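Local coordinates for protein glutamyl-tRNA(Gln) amidotransferase subunit F, mitochondrial (Saccharomyces cerevisiae, PDB 4N0H) that serves as the GatC-like F subunit of a mitochondrial amidotransferase, an elongated chain of short helices and loops that packs against another protein of the assembly, at residues Glu44-Arg56 with Ala65-Gln77. Residues are numbered along the deposited sequence; the frame is centred on the assembly and turned at random.
Sequences EPPSAEAVKKLLR and ADIKEIQMRLAKQ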
loop_
_atom_site.group_PDB
_atom_site.type_symbol
_atom_site.label_atom_id
_atom_site.label_comp_id
_atom_site.label_asym_id
_atom_site.label_seq_id
_atom_site.Cartn_x
_atom_site.Cartn_y
_atom_site.Cartn_z
ATOM N N GLU C 44 -4.490 12.184 -28.545
ATOM C CA GLU C 44 -3.634 13.292 -28.133
ATOM C C GLU C 44 -2.786 12.895 -26.927
ATOM O O GLU C 44 -3.178 13.134 -25.784
ATOM C CB GLU C 44 -4.475 14.527 -27.800
ATOM C CG GLU C 44 -3.669 15.808 -27.647
ATOM C CD GLU C 44 -3.183 16.356 -28.976
ATOM O OE1 GLU C 44 -3.820 16.062 -30.012
ATOM O OE2 GLU C 44 -2.163 17.079 -28.990
ATOM N N PRO C 45 -1.617 12.289 -27.182
ATOM C CA PRO C 45 -0.723 11.804 -26.124
ATOM C C PRO C 45 -0.238 12.947 -25.245
ATOM O O PRO C 45 -0.326 14.102 -25.658
ATOM C CB PRO C 45 0.462 11.221 -26.906
ATOM C CG PRO C 45 -0.056 10.978 -28.280
ATOM C CD PRO C 45 -1.056 12.060 -28.523
ATOM N N PRO C 46 0.259 12.634 -24.038
ATOM C CA PRO C 46 0.900 13.673 -23.228
ATOM C C PRO C 46 2.147 14.172 -23.946
ATOM O O PRO C 46 2.740 13.418 -24.718
ATOM C CB PRO C 46 1.285 12.932 -21.944
ATOM C CG PRO C 46 1.345 11.492 -22.337
ATOM C CD PRO C 46 0.273 11.323 -23.368
ATOM N N SER C 47 2.534 15.419 -23.701
ATOM C CA SER C 47 3.666 16.014 -24.405
ATOM C C SER C 47 4.975 15.372 -23.972
ATOM O O SER C 47 5.035 14.686 -22.952
ATOM C CB SER C 47 3.721 17.523 -24.162
ATOM O OG SER C 47 4.001 17.814 -22.804
ATOM N N ALA C 48 6.024 15.598 -24.759
ATOM C CA ALA C 48 7.348 15.080 -24.445
ATOM C C ALA C 48 7.849 15.671 -23.132
ATOM O O ALA C 48 8.606 15.033 -22.402
ATOM C CB ALA C 48 8.321 15.396 -25.577
ATOM N N GLU C 49 7.427 16.899 -22.842
ATOM C CA GLU C 49 7.790 17.558 -21.595
ATOM C C GLU C 49 7.058 16.911 -20.421
ATOM O O GLU C 49 7.539 16.941 -19.288
ATOM C CB GLU C 49 7.472 19.052 -21.661
ATOM N N ALA C 50 5.894 16.329 -20.698
ATOM C CA ALA C 50 5.132 15.632 -19.668
ATOM C C ALA C 50 5.793 14.303 -19.326
ATOM O O ALA C 50 5.854 13.915 -18.162
ATOM C CB ALA C 50 3.696 15.414 -20.115
ATOM N N VAL C 51 6.285 13.611 -20.350
ATOM C CA VAL C 51 6.967 12.336 -20.158
ATOM C C VAL C 51 8.278 12.514 -19.390
ATOM O O VAL C 51 8.592 11.732 -18.493
ATOM C CB VAL C 51 7.214 11.619 -21.506
ATOM C CG1 VAL C 51 8.207 10.474 -21.344
ATOM C CG2 VAL C 51 5.898 11.113 -22.083
ATOM N N LYS C 52 9.031 13.553 -19.736
ATOM C CA LYS C 52 10.278 13.847 -19.036
ATOM C C LYS C 52 10.018 14.160 -17.562
ATOM O O LYS C 52 10.763 13.713 -16.684
ATOM C CB LYS C 52 11.028 14.995 -19.715
ATOM C CG LYS C 52 11.525 14.646 -21.112
ATOM C CD LYS C 52 12.379 15.754 -21.703
ATOM C CE LYS C 52 12.881 15.376 -23.088
ATOM N NZ LYS C 52 13.695 16.466 -23.706
ATOM N N LYS C 53 8.954 14.913 -17.298
ATOM C CA LYS C 53 8.531 15.185 -15.930
ATOM C C LYS C 53 8.207 13.884 -15.200
ATOM O O LYS C 53 8.634 13.675 -14.069
ATOM C CB LYS C 53 7.312 16.110 -15.911
ATOM C CG LYS C 53 6.758 16.350 -14.513
ATOM C CD LYS C 53 5.465 17.153 -14.533
ATOM C CE LYS C 53 4.326 16.363 -13.905
ATOM N NZ LYS C 53 3.178 17.231 -13.517
ATOM N N LEU C 54 7.458 13.011 -15.865
ATOM C CA LEU C 54 7.065 11.723 -15.297
ATOM C C LEU C 54 8.267 10.826 -14.994
ATOM O O LEU C 54 8.307 10.158 -13.961
ATOM C CB LEU C 54 6.093 11.004 -16.239
ATOM C CG LEU C 54 4.619 10.887 -15.839
ATOM C CD1 LEU C 54 4.281 11.695 -14.591
ATOM C CD2 LEU C 54 3.716 11.285 -16.998
ATOM N N LEU C 55 9.242 10.811 -15.897
ATOM C CA LEU C 55 10.458 10.017 -15.706
ATOM C C LEU C 55 11.262 10.502 -14.499
ATOM O O LEU C 55 11.883 9.710 -13.792
ATOM C CB LEU C 55 11.328 10.050 -16.969
ATOM C CG LEU C 55 10.818 9.263 -18.180
ATOM C CD1 LEU C 55 11.518 9.716 -19.459
ATOM C CD2 LEU C 55 10.986 7.762 -17.973
ATOM N N ARG C 56 11.246 11.811 -14.275
ATOM C CA ARG C 56 11.940 12.415 -13.147
ATOM C C ARG C 56 11.261 12.063 -11.822
ATOM O O ARG C 56 11.920 11.697 -10.850
ATOM C CB ARG C 56 12.012 13.934 -13.329
ATOM C CG ARG C 56 12.242 14.711 -12.046
ATOM C CD ARG C 56 12.513 16.183 -12.332
ATOM N NE ARG C 56 11.436 16.820 -13.087
ATOM C CZ ARG C 56 10.345 17.350 -12.538
ATOM N NH1 ARG C 56 10.172 17.313 -11.223
ATOM N NH2 ARG C 56 9.424 17.915 -13.307
ATOM N N ALA C 65 15.884 6.848 -22.837
ATOM C CA ALA C 65 14.431 6.745 -22.822
ATOM C C ALA C 65 13.842 7.065 -24.191
ATOM O O ALA C 65 14.178 8.080 -24.801
ATOM C CB ALA C 65 13.840 7.660 -21.762
ATOM N N ASP C 66 12.968 6.186 -24.669
ATOM C CA ASP C 66 12.275 6.394 -25.933
ATOM C C ASP C 66 11.018 7.221 -25.676
ATOM O O ASP C 66 9.952 6.672 -25.399
ATOM C CB ASP C 66 11.906 5.045 -26.554
ATOM C CG ASP C 66 11.585 5.147 -28.034
ATOM O OD1 ASP C 66 11.116 6.217 -28.477
ATOM O OD2 ASP C 66 11.800 4.149 -28.755
ATOM N N ILE C 67 11.150 8.541 -25.779
ATOM C CA ILE C 67 10.083 9.463 -25.390
ATOM C C ILE C 67 8.781 9.262 -26.169
ATOM O O ILE C 67 7.699 9.231 -25.582
ATOM C CB ILE C 67 10.533 10.936 -25.508
ATOM C CG1 ILE C 67 11.806 11.171 -24.693
ATOM C CG2 ILE C 67 9.429 11.873 -25.042
ATOM C CD1 ILE C 67 11.626 10.949 -23.198
ATOM N N LYS C 68 8.890 9.120 -27.485
ATOM C CA LYS C 68 7.711 8.945 -28.329
ATOM C C LYS C 68 6.989 7.641 -28.003
ATOM O O LYS C 68 5.757 7.584 -27.990
ATOM C CB LYS C 68 8.097 8.975 -29.808
ATOM C CG LYS C 68 6.916 9.174 -30.743
ATOM C CD LYS C 68 6.416 10.611 -30.703
ATOM C CE LYS C 68 7.270 11.521 -31.572
ATOM N NZ LYS C 68 7.133 11.181 -33.015
ATOM N N GLU C 69 7.767 6.595 -27.737
ATOM C CA GLU C 69 7.221 5.289 -27.386
ATOM C C GLU C 69 6.472 5.334 -26.055
ATOM O O GLU C 69 5.424 4.706 -25.902
ATOM C CB GLU C 69 8.340 4.246 -27.331
ATOM C CG GLU C 69 7.894 2.870 -26.869
ATOM C CD GLU C 69 8.998 1.834 -26.986
ATOM O OE1 GLU C 69 9.943 2.057 -27.773
ATOM O OE2 GLU C 69 8.922 0.801 -26.288
ATOM N N ILE C 70 7.015 6.079 -25.097
ATOM C CA ILE C 70 6.351 6.269 -23.812
ATOM C C ILE C 70 5.065 7.071 -23.994
ATOM O O ILE C 70 4.039 6.754 -23.394
ATOM C CB ILE C 70 7.275 6.968 -22.786
ATOM C CG1 ILE C 70 8.549 6.148 -22.570
ATOM C CG2 ILE C 70 6.553 7.164 -21.465
ATOM C CD1 ILE C 70 9.527 6.767 -21.595
ATOM N N GLN C 71 5.127 8.102 -24.834
ATOM C CA GLN C 71 3.956 8.910 -25.170
ATOM C C GLN C 71 2.821 8.060 -25.729
ATOM O O GLN C 71 1.668 8.219 -25.337
ATOM C CB GLN C 71 4.316 9.984 -26.198
ATOM C CG GLN C 71 5.032 11.196 -25.634
ATOM C CD GLN C 71 5.431 12.175 -26.719
ATOM O OE1 GLN C 71 6.406 11.957 -27.438
ATOM N NE2 GLN C 71 4.673 13.259 -26.849
ATOM N N MET C 72 3.163 7.168 -26.654
ATOM C CA MET C 72 2.182 6.314 -27.319
ATOM C C MET C 72 1.527 5.356 -26.335
ATOM O O MET C 72 0.300 5.277 -26.255
ATOM C CB MET C 72 2.850 5.506 -28.436
ATOM C CG MET C 72 2.291 5.746 -29.835
ATOM S SD MET C 72 2.956 7.217 -30.646
ATOM C CE MET C 72 1.787 8.473 -30.131
ATOM N N ARG C 73 2.358 4.626 -25.599
ATOM C CA ARG C 73 1.886 3.636 -24.638
ATOM C C ARG C 73 0.996 4.280 -23.583
ATOM O O ARG C 73 -0.085 3.777 -23.274
ATOM C CB ARG C 73 3.072 2.939 -23.971
ATOM C CG ARG C 73 2.688 1.757 -23.098
ATOM C CD ARG C 73 3.898 1.181 -22.383
ATOM N NE ARG C 73 4.498 2.147 -21.465
ATOM C CZ ARG C 73 5.689 2.714 -21.640
ATOM N NH1 ARG C 73 6.427 2.405 -22.699
ATOM N NH2 ARG C 73 6.148 3.582 -20.747
ATOM N N LEU C 74 1.461 5.401 -23.043
ATOM C CA LEU C 74 0.717 6.151 -22.038
ATOM C C LEU C 74 -0.615 6.642 -22.604
ATOM O O LEU C 74 -1.640 6.607 -21.923
ATOM C CB LEU C 74 1.565 7.321 -21.542
ATOM C CG LEU C 74 1.219 8.042 -20.241
ATOM C CD1 LEU C 74 1.001 7.057 -19.096
ATOM C CD2 LEU C 74 2.338 9.013 -19.894
ATOM N N ALA C 75 -0.597 7.090 -23.858
ATOM C CA ALA C 75 -1.812 7.539 -24.532
ATOM C C ALA C 75 -2.869 6.438 -24.569
ATOM O O ALA C 75 -4.042 6.686 -24.295
ATOM C CB ALA C 75 -1.493 8.021 -25.946
ATOM N N LYS C 76 -2.444 5.223 -24.903
ATOM C CA LYS C 76 -3.344 4.075 -24.940
ATOM C C LYS C 76 -3.852 3.735 -23.546
ATOM O O LYS C 76 -5.039 3.465 -23.355
ATOM C CB LYS C 76 -2.643 2.856 -25.544
ATOM C CG LYS C 76 -2.191 3.049 -26.984
ATOM C CD LYS C 76 -1.544 1.789 -27.529
ATOM C CE LYS C 76 -1.180 1.946 -28.996
ATOM N NZ LYS C 76 -0.587 0.697 -29.553
ATOM N N GLN C 77 -2.943 3.745 -22.575
ATOM C CA GLN C 77 -3.301 3.446 -21.194
ATOM C C GLN C 77 -4.335 4.436 -20.679
ATOM O O GLN C 77 -5.331 4.047 -20.075
ATOM C CB GLN C 77 -2.058 3.471 -20.302
ATOM C CG GLN C 77 -1.106 2.309 -20.532
ATOM C CD GLN C 77 0.221 2.499 -19.824
ATOM O OE1 GLN C 77 0.670 3.627 -19.618
ATOM N NE2 GLN C 77 0.855 1.395 -19.447
#
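The crosswise pair of consecutive helices 48-57 and 67-81, whose axes in the contact segments cross at 92° and come within 9.5 Å, packs with Val51 against Ile67, Ile70 and Gln71. Ile67 is a knob in a hole formed by Ala48, Val51, Lys52 and Leu55: its CG2 branch lies 3.7 Å from Ala48 CB, while its CD1 reaches Val51 CG1 and Leu55 CD1. The two methyls of Val51 have different partners. CG1, set anti to the backbone N (chi1 166°), packs 3.7 Å from Ile70 CG2, and CG2 rests on Gln71 CG, whose chain runs across it at about a right angle. Leu55 meets Ile70 tip to tip, CD2 to CD1. Just ahead of helix 48-57, Pro46 CG touches Leu74 CD2 at 3.6 Å, and Pro45 lies alongside Met72, its CB also against Ala75 CB. Here Gln71 supplies the one hydrogen bond between the segments: the extended chain carries NE2 to Pro46 O (2.9 Å, 163° at the hydrogen). NE2 approaches in the carbonyl plane of Pro46, and Pro46 O lies close to the amide plane of Gln71. Leu54 and Leu55 also pack on another protein chain. Amid mainly apolar packing, this directional bond should restrain the Gln71 amide's rotation while satisfying Pro46 O.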